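Local atomic coordinates of 4-diphosphocytidyl-2C-methyl-D-erythritol synthase (Neisseria gonorrhoeae, PDB entry 1VGW), a protein that probably catalyses the transfer of the cytidylyl group from CTP to 2-C-methyl-D-erythritol 4-phosphate, releasing diphosphate, in the DXP pathway of isoprenoid biosynthesis. Residues Gly136-Pro141 against Leu204-Asp209; Cys115-Glu120 against Ala210-Leu215; Ala102-Ile107 against Leu171-Leu176. All coordinates share one frame; numbering follows the deposited sequence.

Interaction 1: Gly136-Pro141 against Leu204-Asp209; sequences GILAVP and LLIQGD
Gly136-Ala139 and Leu204-Gln207 pair as parallel strands whose short axes approach to 4.7 Å but diverge by 56°, a strong twist within the mixed central sheet of this GT-A-clan nucleotidyltransferase. The pairing is documented by four backbone hydrogen bonds that alternate in direction: Ile137 N to Leu204 O, Ile206 N to Ile137 O, Ala139 N to Ile206 O, and Gly208 N to Ala139 O. The last, at 2.8 Å from Gly208 N to Ala139 O, carries the association one residue past the end of strand 204-207. On one face of the sheet, Leu138 and Ile206 cross obliquely, CD2 of the former 3.8 Å from CG2 of the latter, and both side chains pack on Leu125 of helix 119-129. Ile137 and Leu205 occupy the other face, running next to each other in the same direction. Here CD2 of Leu205 does the touching, 4.1 Å from Ile137 CG1 and 3.8 Å from Ala139 CB. This face meets the second subunit, where Ile137 packs on Ile154 and Leu205 on Ala149 of that subunit. CB of Gln207 points away from 136-141, yet the end of its side chain comes back toward Val140 and Pro141. Its CG is anti to the backbone N (chi1 178°) and the chain then bends at chi2, 64°; the amide ends with OE1 3.6 Å from Pro141 CD and NE2 4.1 Å from Val140 CG1.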
ATOM      1  N   GLY B 136     -14.942 -15.197   0.600  1.00 25.16           N
ATOM      2  CA  GLY B 136     -13.514 -14.847   0.495  1.00 24.49           C
ATOM      3  C   GLY B 136     -13.377 -13.396   0.017  1.00 24.29           C
ATOM      4  O   GLY B 136     -14.368 -12.738  -0.246  1.00 22.32           O
ATOM      5  N   ILE B 137     -12.138 -12.834   0.111  1.00 23.60           N
ATOM      6  CA  ILE B 137     -11.957 -11.446  -0.250  1.00 22.52           C
ATOM      7  C   ILE B 137     -10.673 -11.258  -1.032  1.00 23.40           C
ATOM      8  O   ILE B 137      -9.774 -12.080  -0.990  1.00 25.61           O
ATOM      9  CB  ILE B 137     -11.857 -10.512   0.980  1.00 23.65           C
ATOM     10  CG1 ILE B 137     -10.527 -10.755   1.719  1.00 23.68           C
ATOM     11  CG2 ILE B 137     -13.031 -10.654   1.937  1.00 20.79           C
ATOM     12  CD1 ILE B 137     -10.351  -9.885   2.958  1.00 24.07           C
ATOM     13  N   LEU B 138     -10.600 -10.112  -1.735  1.00 24.77           N
ATOM     14  CA  LEU B 138      -9.306  -9.823  -2.401  1.00 24.88           C
ATOM     15  C   LEU B 138      -8.408  -9.193  -1.314  1.00 26.60           C
ATOM     16  O   LEU B 138      -8.930  -8.548  -0.373  1.00 23.78           O
ATOM     17  CB  LEU B 138      -9.448  -8.858  -3.562  1.00 27.22           C
ATOM     18  CG  LEU B 138     -10.121  -9.332  -4.842  1.00 28.38           C
ATOM     19  CD1 LEU B 138     -10.123  -8.245  -5.912  1.00 30.54           C
ATOM     20  CD2 LEU B 138      -9.469 -10.588  -5.383  1.00 31.15           C
ATOM     21  N   ALA B 139      -7.110  -9.460  -1.403  1.00 26.74           N
ATOM     22  CA  ALA B 139      -6.205  -8.866  -0.371  1.00 28.98           C
ATOM     23  C   ALA B 139      -4.760  -9.032  -0.843  1.00 30.09           C
ATOM     24  O   ALA B 139      -4.551  -9.787  -1.831  1.00 29.41           O
ATOM     25  CB  ALA B 139      -6.458  -9.544   0.949  1.00 29.63           C
ATOM     26  N   VAL B 140      -3.841  -8.265  -0.311  1.00 29.16           N
ATOM     27  CA  VAL B 140      -2.419  -8.350  -0.644  1.00 31.90           C
ATOM     28  C   VAL B 140      -1.562  -8.473   0.617  1.00 32.14           C
ATOM     29  O   VAL B 140      -1.807  -7.826   1.647  1.00 30.05           O
ATOM     30  CB  VAL B 140      -1.918  -7.137  -1.464  1.00 35.71           C
ATOM     31  CG1 VAL B 140      -2.711  -6.986  -2.767  1.00 37.60           C
ATOM     32  CG2 VAL B 140      -1.948  -5.840  -0.686  1.00 32.18           C
ATOM     33  N   PRO B 141      -0.490  -9.247   0.575  1.00 33.25           N
ATOM     34  CA  PRO B 141       0.357  -9.414   1.747  1.00 35.64           C
ATOM     35  C   PRO B 141       1.019  -8.120   2.156  1.00 36.63           C
ATOM     36  O   PRO B 141       1.289  -7.295   1.267  1.00 38.04           O
ATOM     37  CB  PRO B 141       1.383 -10.458   1.316  1.00 36.42           C
ATOM     38  CG  PRO B 141       0.806 -11.120   0.116  1.00 35.38           C
ATOM     39  CD  PRO B 141      -0.022 -10.048  -0.564  1.00 34.07           C
ATOM     40  N   LEU B 204     -11.881 -17.259   2.626  1.00 29.05           N
ATOM     41  CA  LEU B 204     -10.592 -17.443   1.941  1.00 31.03           C
ATOM     42  C   LEU B 204      -9.930 -16.079   1.692  1.00 31.13           C
ATOM     43  O   LEU B 204     -10.615 -15.047   1.619  1.00 30.62           O
ATOM     44  CB  LEU B 204     -10.759 -18.148   0.584  1.00 27.83           C
ATOM     45  CG  LEU B 204     -11.513 -19.443   0.465  1.00 33.78           C
ATOM     46  CD1 LEU B 204     -11.749 -19.828  -0.999  1.00 35.09           C
ATOM     47  CD2 LEU B 204     -10.750 -20.598   1.111  1.00 37.88           C
ATOM     48  N   LEU B 205      -8.617 -16.067   1.506  1.00 32.03           N
ATOM     49  CA  LEU B 205      -7.885 -14.866   1.113  1.00 32.13           C
ATOM     50  C   LEU B 205      -7.414 -15.103  -0.350  1.00 32.61           C
ATOM     51  O   LEU B 205      -6.634 -16.035  -0.580  1.00 30.63           O
ATOM     52  CB  LEU B 205      -6.654 -14.554   1.955  1.00 31.12           C
ATOM     53  CG  LEU B 205      -6.885 -13.952   3.332  1.00 34.50           C
ATOM     54  CD1 LEU B 205      -5.722 -14.262   4.263  1.00 34.37           C
ATOM     55  CD2 LEU B 205      -7.153 -12.454   3.296  1.00 31.28           C
ATOM     56  N   ILE B 206      -7.904 -14.280  -1.264  1.00 32.88           N
ATOM     57  CA  ILE B 206      -7.537 -14.361  -2.691  1.00 31.55           C
ATOM     58  C   ILE B 206      -6.695 -13.130  -3.078  1.00 32.74           C
ATOM     59  O   ILE B 206      -6.902 -11.982  -2.649  1.00 28.93           O
ATOM     60  CB  ILE B 206      -8.800 -14.455  -3.530  1.00 31.94           C
ATOM     61  CG1 ILE B 206      -9.477 -15.853  -3.287  1.00 33.64           C
ATOM     62  CG2 ILE B 206      -8.627 -14.239  -5.002  1.00 26.32           C
ATOM     63  CD1 ILE B 206     -10.811 -15.624  -2.578  1.00 35.42           C
ATOM     64  N   GLN B 207      -5.637 -13.354  -3.822  1.00 33.45           N
ATOM     65  CA  GLN B 207      -4.697 -12.350  -4.251  1.00 34.66           C
ATOM     66  C   GLN B 207      -5.351 -11.228  -5.026  1.00 36.65           C
ATOM     67  O   GLN B 207      -6.005 -11.453  -6.042  1.00 38.24           O
ATOM     68  CB  GLN B 207      -3.569 -12.970  -5.075  1.00 31.26           C
ATOM     69  CG  GLN B 207      -2.561 -12.017  -5.613  1.00 36.92           C
ATOM     70  CD  GLN B 207      -1.712 -11.244  -4.627  1.00 39.40           C
ATOM     71  OE1 GLN B 207      -1.358 -11.668  -3.503  1.00 39.14           O
ATOM     72  NE2 GLN B 207      -1.308 -10.055  -5.089  1.00 40.00           N
ATOM     73  N   GLY B 208      -5.174  -9.989  -4.542  1.00 37.53           N
ATOM     74  CA  GLY B 208      -5.746  -8.829  -5.220  1.00 36.04           C
ATOM     75  C   GLY B 208      -4.749  -8.231  -6.215  1.00 36.73           C
ATOM     76  O   GLY B 208      -4.212  -8.940  -7.070  1.00 35.56           O
ATOM     77  N   ASP B 209      -4.466  -6.939  -6.055  1.00 37.93           N
ATOM     78  CA  ASP B 209      -3.547  -6.245  -6.956  1.00 36.67           C
ATOM     79  C   ASP B 209      -3.191  -4.846  -6.481  1.00 38.03           C
ATOM     80  O   ASP B 209      -4.038  -4.073  -6.022  1.00 36.35           O
ATOM     81  CB  ASP B 209      -4.247  -6.170  -8.330  1.00 43.32           C
ATOM     82  CG  ASP B 209      -3.351  -5.684  -9.444  1.00 45.80           C
ATOM     83  OD1 ASP B 209      -2.910  -6.512 -10.273  1.00 46.85           O
ATOM     84  OD2 ASP B 209      -3.112  -4.457  -9.507  1.00 46.71           O
TER

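Interaction 2: Cys115-Glu120 against Ala210-Leu215; sequences CCLPSE and ARNLKL
Arg211 meets Cys116 through its backbone and Pro118 through its side chain. Its carbonyl O lies 3.3 Å from Cys116 CB, while the side chain is bent at chi2 (126°) and chi3 (77°), and Pro118 covers one face of its guanidinium. Pro118 CG stands 3.9 Å above the guanidinium plane, displaced toward its rim, and Pro118 CB is 3.8 Å from Arg211 NH2; the two side chains cross at a slant. Asn212 comes next, its side chain flanking that of Leu117 with the same heading. Its OD1 touches Leu117 CB at 3.6 Å and its ND2 is 3.9 Å from Leu117 CD1. The amide nitrogen is satisfied by Gln167 OE1 and Thr168 O, bonds that should fix the rotation of the amide. Leu213 joins by way of a water, which accepts from Cys116 N at 2.8 Å and donates to Leu213 O at 2.7 Å. The chain then leaves the contact through Lys214, which points away from 115-120. The arrangement packs the N-terminal end of helix 119-129, with Pro118 at its N-cap, against the irregular loop between strand 204-207 and helix 218-228 of the nucleotidyltransferase fold, a loop whose Lys214 probably positions the methylerythritol phosphate for attack.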
ATOM      1  N   CYS B 115     -11.838   2.232  -8.447  1.00 38.85           N
ATOM      2  CA  CYS B 115     -12.156   2.206  -9.848  1.00 39.54           C
ATOM      3  C   CYS B 115     -11.139   1.605 -10.761  1.00 39.09           C
ATOM      4  O   CYS B 115     -11.325   1.684 -11.994  1.00 41.52           O
ATOM      5  CB  CYS B 115     -12.604   3.582 -10.372  1.00 46.02           C
ATOM      6  SG  CYS B 115     -11.374   4.927 -10.188  1.00 43.84           S
ATOM      7  N   CYS B 116     -10.112   0.974 -10.267  1.00 38.60           N
ATOM      8  CA  CYS B 116      -9.089   0.368 -11.110  1.00 37.36           C
ATOM      9  C   CYS B 116      -8.951  -1.119 -10.847  1.00 37.53           C
ATOM     10  O   CYS B 116      -7.906  -1.708 -11.114  1.00 36.70           O
ATOM     11  CB  CYS B 116      -7.751   1.096 -10.861  1.00 40.84           C
ATOM     12  SG  CYS B 116      -7.812   2.824 -11.495  1.00 43.90           S
ATOM     13  N   LEU B 117     -10.018  -1.744 -10.340  1.00 36.88           N
ATOM     14  CA  LEU B 117     -10.002  -3.176 -10.072  1.00 38.08           C
ATOM     15  C   LEU B 117      -9.792  -3.959 -11.362  1.00 38.33           C
ATOM     16  O   LEU B 117     -10.687  -3.967 -12.210  1.00 38.48           O
ATOM     17  CB  LEU B 117     -11.396  -3.543  -9.490  1.00 38.92           C
ATOM     18  CG  LEU B 117     -11.711  -5.056  -9.481  1.00 38.44           C
ATOM     19  CD1 LEU B 117     -10.845  -5.751  -8.450  1.00 30.34           C
ATOM     20  CD2 LEU B 117     -13.191  -5.324  -9.322  1.00 31.05           C
ATOM     21  N   PRO B 118      -8.667  -4.619 -11.537  1.00 38.53           N
ATOM     22  CA  PRO B 118      -8.394  -5.386 -12.720  1.00 38.81           C
ATOM     23  C   PRO B 118      -9.403  -6.498 -12.961  1.00 41.39           C
ATOM     24  O   PRO B 118      -9.584  -7.453 -12.193  1.00 41.54           O
ATOM     25  CB  PRO B 118      -7.039  -6.039 -12.484  1.00 38.04           C
ATOM     26  CG  PRO B 118      -6.618  -5.685 -11.139  1.00 38.65           C
ATOM     27  CD  PRO B 118      -7.545  -4.652 -10.579  1.00 39.12           C
ATOM     28  N   SER B 119      -9.895  -6.557 -14.202  1.00 42.51           N
ATOM     29  CA  SER B 119     -10.801  -7.612 -14.612  1.00 43.98           C
ATOM     30  C   SER B 119     -10.305  -9.003 -14.252  1.00 44.11           C
ATOM     31  O   SER B 119     -11.055  -9.892 -13.864  1.00 44.13           O
ATOM     32  CB  SER B 119     -10.955  -7.529 -16.154  1.00 44.23           C
ATOM     33  OG  SER B 119     -12.090  -8.302 -16.483  1.00 50.20           O
ATOM     34  N   GLU B 120      -9.007  -9.252 -14.383  1.00 44.48           N
ATOM     35  CA  GLU B 120      -8.432 -10.536 -14.035  1.00 46.62           C
ATOM     36  C   GLU B 120      -8.597 -10.856 -12.546  1.00 45.76           C
ATOM     37  O   GLU B 120      -8.791 -12.021 -12.160  1.00 45.42           O
ATOM     38  CB  GLU B 120      -6.937 -10.531 -14.408  1.00 51.92           C
ATOM     39  CG  GLU B 120      -6.423 -11.881 -14.853  1.00 59.42           C
ATOM     40  CD  GLU B 120      -5.019 -11.871 -15.426  1.00 66.40           C
ATOM     41  OE1 GLU B 120      -4.343 -12.942 -15.384  1.00 65.88           O
ATOM     42  OE2 GLU B 120      -4.568 -10.823 -15.953  1.00 66.30           O
ATOM     43  N   ALA B 210      -1.965  -4.406  -6.790  1.00 38.25           N
ATOM     44  CA  ALA B 210      -1.457  -3.110  -6.430  1.00 41.03           C
ATOM     45  C   ALA B 210      -2.186  -1.942  -7.082  1.00 42.64           C
ATOM     46  O   ALA B 210      -2.178  -0.832  -6.547  1.00 39.87           O
ATOM     47  CB  ALA B 210       0.033  -2.998  -6.793  1.00 44.37           C
ATOM     48  N   ARG B 211      -2.815  -2.185  -8.234  1.00 43.58           N
ATOM     49  CA  ARG B 211      -3.577  -1.150  -8.930  1.00 43.94           C
ATOM     50  C   ARG B 211      -4.980  -0.992  -8.353  1.00 43.91           C
ATOM     51  O   ARG B 211      -5.608   0.058  -8.578  1.00 44.47           O
ATOM     52  CB  ARG B 211      -3.744  -1.492 -10.428  1.00 46.17           C
ATOM     53  CG  ARG B 211      -2.467  -1.629 -11.226  1.00 47.03           C
ATOM     54  CD  ARG B 211      -2.429  -2.989 -11.944  1.00 48.17           C
ATOM     55  NE  ARG B 211      -3.249  -3.047 -13.120  1.00 49.92           N
ATOM     56  CZ  ARG B 211      -3.685  -4.117 -13.768  1.00 51.49           C
ATOM     57  NH1 ARG B 211      -4.457  -3.974 -14.846  1.00 50.95           N
ATOM     58  NH2 ARG B 211      -3.365  -5.336 -13.357  1.00 49.61           N
ATOM     59  N   ASN B 212      -5.477  -1.962  -7.588  1.00 43.19           N
ATOM     60  CA  ASN B 212      -6.823  -1.920  -6.995  1.00 41.41           C
ATOM     61  C   ASN B 212      -6.899  -0.990  -5.809  1.00 40.96           C
ATOM     62  O   ASN B 212      -7.544  -1.261  -4.766  1.00 40.48           O
ATOM     63  CB  ASN B 212      -7.206  -3.357  -6.571  1.00 37.70           C
ATOM     64  CG  ASN B 212      -8.638  -3.549  -6.150  1.00 34.80           C
ATOM     65  OD1 ASN B 212      -9.543  -2.799  -6.540  1.00 31.23           O
ATOM     66  ND2 ASN B 212      -8.896  -4.560  -5.321  1.00 32.12           N
ATOM     67  N   LEU B 213      -6.246   0.167  -5.896  1.00 39.75           N
ATOM     68  CA  LEU B 213      -6.213   1.101  -4.782  1.00 39.58           C
ATOM     69  C   LEU B 213      -7.471   1.933  -4.704  1.00 38.91           C
ATOM     70  O   LEU B 213      -8.207   2.043  -5.663  1.00 37.97           O
ATOM     71  CB  LEU B 213      -4.983   1.976  -4.822  1.00 43.95           C
ATOM     72  CG  LEU B 213      -4.605   2.714  -6.092  1.00 44.39           C
ATOM     73  CD1 LEU B 213      -5.777   3.381  -6.775  1.00 45.35           C
ATOM     74  CD2 LEU B 213      -3.504   3.740  -5.763  1.00 42.91           C
ATOM     75  N   LYS B 214      -7.694   2.556  -3.573  1.00 41.77           N
ATOM     76  CA  LYS B 214      -8.878   3.392  -3.367  1.00 45.44           C
ATOM     77  C   LYS B 214      -8.533   4.862  -3.525  1.00 48.36           C
ATOM     78  O   LYS B 214      -7.418   5.261  -3.170  1.00 49.26           O
ATOM     79  CB  LYS B 214      -9.358   3.118  -1.923  1.00 44.50           C
ATOM     80  CG  LYS B 214     -10.797   3.477  -1.657  1.00 44.51           C
ATOM     81  CD  LYS B 214     -11.114   3.410  -0.157  1.00 43.70           C
ATOM     82  CE  LYS B 214     -12.597   3.625   0.059  1.00 46.27           C
ATOM     83  NZ  LYS B 214     -12.942   4.036   1.446  1.00 50.28           N
ATOM     84  N   LEU B 215      -9.435   5.667  -4.039  1.00 51.45           N
ATOM     85  CA  LEU B 215      -9.260   7.088  -4.217  1.00 56.00           C
ATOM     86  C   LEU B 215      -9.726   7.845  -2.967  1.00 59.61           C
ATOM     87  O   LEU B 215     -10.923   8.063  -2.799  1.00 58.71           O
ATOM     88  CB  LEU B 215      -9.980   7.595  -5.470  1.00 54.98           C
ATOM     89  CG  LEU B 215      -9.896   9.097  -5.784  1.00 56.74           C
ATOM     90  CD1 LEU B 215      -8.689   9.751  -5.120  1.00 54.38           C
ATOM     91  CD2 LEU B 215      -9.811   9.357  -7.286  1.00 52.22           C
TER
HETATM   92  O   HOH W   1      -9.322   0.582  -7.618  1.00 36.68           O

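Interaction 3: Ala102-Ile107 against Leu171-Leu176; sequences AETDNI and LFQAGL
Ile107 and Phe172 form an antiparallel hydrogen-bonded pair where strand 106-109 meets strand 169-173 in the central sheet, and strand 169-173 passes directly into helix 174-180. The pair is closed by Ile107 N to Phe172 O at 2.7 Å and by the longer return bond from Phe172 N to Ile107 O at 3.2 Å. This end is buried and close-packed. Ile107 CG1, anti to its carbonyl carbon (chi1 -55°), lies 3.7 Å from Ala174 CB, and Leu171 CD1 presses on the Asn106 amide, 3.5 Å from OD1. The same amide gives its ND2 to Gly130 O. Gln173 is the N-cap residue, and beyond it two N-H groups of the first helical turn are taken up by carbonyls of the facing segment: Ala174 N by Asp105 O and Gly175 N by Glu103 O, each at 3.0 Å. Both acceptors belong to the type I turn Ala102-Asp105, which is thereby held against the helix start. The solvent side is looser. Thr104 and Gln173 run side by side with Thr104 CG2 3.8 Å from Gln173 OE1, while Gln173 NE2 turns to Ala133 O. Glu103, bent at chi2 (-100°), folds its carboxylate back over the helix start, where OE2 has a long, weak ion pair with Arg179 and lies 3.6 Å from CA of Gly175.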
ATOM      1  N   ALA B 102     -31.289 -15.280  -4.200  1.00 30.67           N
ATOM      2  CA  ALA B 102     -31.716 -16.408  -3.316  1.00 29.95           C
ATOM      3  C   ALA B 102     -30.719 -16.482  -2.152  1.00 31.12           C
ATOM      4  O   ALA B 102     -29.531 -16.060  -2.301  1.00 28.67           O
ATOM      5  CB  ALA B 102     -31.650 -17.718  -4.089  1.00 25.40           C
ATOM      6  N   GLU B 103     -31.094 -17.208  -1.085  1.00 29.93           N
ATOM      7  CA  GLU B 103     -30.191 -17.373   0.056  1.00 28.28           C
ATOM      8  C   GLU B 103     -28.798 -17.801  -0.365  1.00 27.63           C
ATOM      9  O   GLU B 103     -27.813 -17.427   0.301  1.00 27.47           O
ATOM     10  CB  GLU B 103     -30.727 -18.423   1.046  1.00 38.67           C
ATOM     11  CG  GLU B 103     -31.847 -17.986   1.959  1.00 41.09           C
ATOM     12  CD  GLU B 103     -31.409 -17.628   3.352  1.00 43.55           C
ATOM     13  OE1 GLU B 103     -32.018 -16.733   4.005  1.00 50.31           O
ATOM     14  OE2 GLU B 103     -30.419 -18.176   3.869  1.00 44.73           O
ATOM     15  N   THR B 104     -28.648 -18.647  -1.379  1.00 25.86           N
ATOM     16  CA  THR B 104     -27.352 -19.149  -1.790  1.00 24.69           C
ATOM     17  C   THR B 104     -26.631 -18.418  -2.883  1.00 24.92           C
ATOM     18  O   THR B 104     -25.535 -18.890  -3.303  1.00 25.66           O
ATOM     19  CB  THR B 104     -27.485 -20.671  -2.201  1.00 25.45           C
ATOM     20  OG1 THR B 104     -28.651 -20.768  -3.047  1.00 28.55           O
ATOM     21  CG2 THR B 104     -27.713 -21.525  -0.977  1.00 20.66           C
ATOM     22  N   ASP B 105     -27.168 -17.372  -3.489  1.00 25.53           N
ATOM     23  CA  ASP B 105     -26.441 -16.597  -4.505  1.00 26.22           C
ATOM     24  C   ASP B 105     -25.329 -15.755  -3.838  1.00 24.87           C
ATOM     25  O   ASP B 105     -25.447 -15.407  -2.657  1.00 25.82           O
ATOM     26  CB  ASP B 105     -27.417 -15.599  -5.161  1.00 25.20           C
ATOM     27  CG  ASP B 105     -28.386 -16.269  -6.136  1.00 25.72           C
ATOM     28  OD1 ASP B 105     -28.008 -17.205  -6.844  1.00 29.08           O
ATOM     29  OD2 ASP B 105     -29.561 -15.841  -6.188  1.00 25.83           O
ATOM     30  N   ASN B 106     -24.300 -15.381  -4.544  1.00 24.96           N
ATOM     31  CA  ASN B 106     -23.200 -14.576  -4.053  1.00 27.37           C
ATOM     32  C   ASN B 106     -23.413 -13.057  -4.174  1.00 28.14           C
ATOM     33  O   ASN B 106     -23.874 -12.549  -5.216  1.00 28.97           O
ATOM     34  CB  ASN B 106     -21.926 -14.976  -4.836  1.00 21.76           C
ATOM     35  CG  ASN B 106     -21.509 -16.397  -4.644  1.00 24.99           C
ATOM     36  OD1 ASN B 106     -21.481 -16.929  -3.530  1.00 24.41           O
ATOM     37  ND2 ASN B 106     -21.130 -17.113  -5.719  1.00 20.54           N
ATOM     38  N   ILE B 107     -23.074 -12.310  -3.126  1.00 29.02           N
ATOM     39  CA  ILE B 107     -23.168 -10.808  -3.148  1.00 26.68           C
ATOM     40  C   ILE B 107     -21.737 -10.243  -3.100  1.00 27.24           C
ATOM     41  O   ILE B 107     -21.011 -10.644  -2.142  1.00 27.81           O
ATOM     42  CB  ILE B 107     -23.872 -10.311  -1.904  1.00 27.26           C
ATOM     43  CG1 ILE B 107     -25.246 -10.936  -1.672  1.00 24.89           C
ATOM     44  CG2 ILE B 107     -23.945  -8.781  -1.822  1.00 28.79           C
ATOM     45  CD1 ILE B 107     -26.283 -10.666  -2.738  1.00 27.54           C
ATOM     46  N   LEU B 171     -16.760 -11.152  -1.164  1.00 24.07           N
ATOM     47  CA  LEU B 171     -17.843 -12.016  -1.672  1.00 25.01           C
ATOM     48  C   LEU B 171     -18.411 -13.013  -0.704  1.00 27.10           C
ATOM     49  O   LEU B 171     -17.699 -13.962  -0.312  1.00 26.57           O
ATOM     50  CB  LEU B 171     -17.310 -12.660  -2.938  1.00 18.64           C
ATOM     51  CG  LEU B 171     -17.614 -13.981  -3.526  1.00 23.93           C
ATOM     52  CD1 LEU B 171     -18.738 -14.810  -2.936  1.00 16.97           C
ATOM     53  CD2 LEU B 171     -17.735 -13.915  -5.037  1.00 14.83           C
ATOM     54  N   PHE B 172     -19.691 -12.880  -0.337  1.00 26.39           N
ATOM     55  CA  PHE B 172     -20.391 -13.799   0.526  1.00 26.39           C
ATOM     56  C   PHE B 172     -21.806 -14.161   0.043  1.00 27.92           C
ATOM     57  O   PHE B 172     -22.460 -13.390  -0.681  1.00 27.21           O
ATOM     58  CB  PHE B 172     -20.500 -13.214   1.970  1.00 20.54           C
ATOM     59  CG  PHE B 172     -19.135 -12.986   2.566  1.00 23.11           C
ATOM     60  CD1 PHE B 172     -18.649 -11.671   2.683  1.00 18.27           C
ATOM     61  CD2 PHE B 172     -18.288 -14.032   2.883  1.00 19.71           C
ATOM     62  CE1 PHE B 172     -17.353 -11.488   3.147  1.00 16.56           C
ATOM     63  CE2 PHE B 172     -17.017 -13.852   3.377  1.00 15.54           C
ATOM     64  CZ  PHE B 172     -16.545 -12.519   3.496  1.00 15.34           C
ATOM     65  N   GLN B 173     -22.285 -15.335   0.444  1.00 25.83           N
ATOM     66  CA  GLN B 173     -23.643 -15.802   0.171  1.00 25.35           C
ATOM     67  C   GLN B 173     -24.610 -14.780   0.794  1.00 23.22           C
ATOM     68  O   GLN B 173     -24.362 -14.372   1.943  1.00 23.23           O
ATOM     69  CB  GLN B 173     -23.910 -17.169   0.879  1.00 15.58           C
ATOM     70  CG  GLN B 173     -23.265 -18.369   0.195  1.00 18.74           C
ATOM     71  CD  GLN B 173     -23.583 -19.652   0.972  1.00 25.86           C
ATOM     72  OE1 GLN B 173     -24.717 -20.156   0.907  1.00 22.99           O
ATOM     73  NE2 GLN B 173     -22.623 -20.080   1.789  1.00 24.42           N
ATOM     74  N   ALA B 174     -25.707 -14.486   0.136  1.00 22.58           N
ATOM     75  CA  ALA B 174     -26.675 -13.516   0.653  1.00 21.75           C
ATOM     76  C   ALA B 174     -27.196 -13.840   2.001  1.00 23.25           C
ATOM     77  O   ALA B 174     -27.290 -12.964   2.885  1.00 26.38           O
ATOM     78  CB  ALA B 174     -27.780 -13.381  -0.407  1.00 19.26           C
ATOM     79  N   GLY B 175     -27.580 -15.117   2.266  1.00 24.07           N
ATOM     80  CA  GLY B 175     -28.104 -15.499   3.580  1.00 20.19           C
ATOM     81  C   GLY B 175     -27.033 -15.470   4.659  1.00 22.13           C
ATOM     82  O   GLY B 175     -27.315 -14.956   5.771  1.00 23.41           O
ATOM     83  N   LEU B 176     -25.819 -15.919   4.416  1.00 18.85           N
ATOM     84  CA  LEU B 176     -24.730 -15.804   5.391  1.00 22.08           C
ATOM     85  C   LEU B 176     -24.384 -14.343   5.718  1.00 26.95           C
ATOM     86  O   LEU B 176     -24.174 -13.960   6.885  1.00 25.48           O
ATOM     87  CB  LEU B 176     -23.476 -16.490   4.799  1.00 20.16           C
ATOM     88  CG  LEU B 176     -22.207 -16.389   5.618  1.00 24.08           C
ATOM     89  CD1 LEU B 176     -22.358 -17.028   6.996  1.00 21.00           C
ATOM     90  CD2 LEU B 176     -21.032 -17.036   4.869  1.00 22.54           C
TER

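Following the chain from the N terminus, 102-107 comes first; interaction 3 closes its loop at 171-176 and ties strand 106-109 and the turn before it to strand 169-173 and helix 174-180. Segment 115-120 follows and waits for 210-215, so interaction 2 joins the start of helix 119-129 to the loop before helix 218-228. Interaction 1, which joins parallel strands 136-141 and 204-207, is nested inside the loop of interaction 2, and interaction 3 crosses both. Interactions 1 and 3 meet in neighbouring strands, where Gly136 O and Leu171 N probably form a hydrogen bond. Interactions 1 and 2 touch where Leu138 CD1 packs on Leu117 CD1. Interactions 2 and 3 stay about 11 Å apart at their nearest atoms.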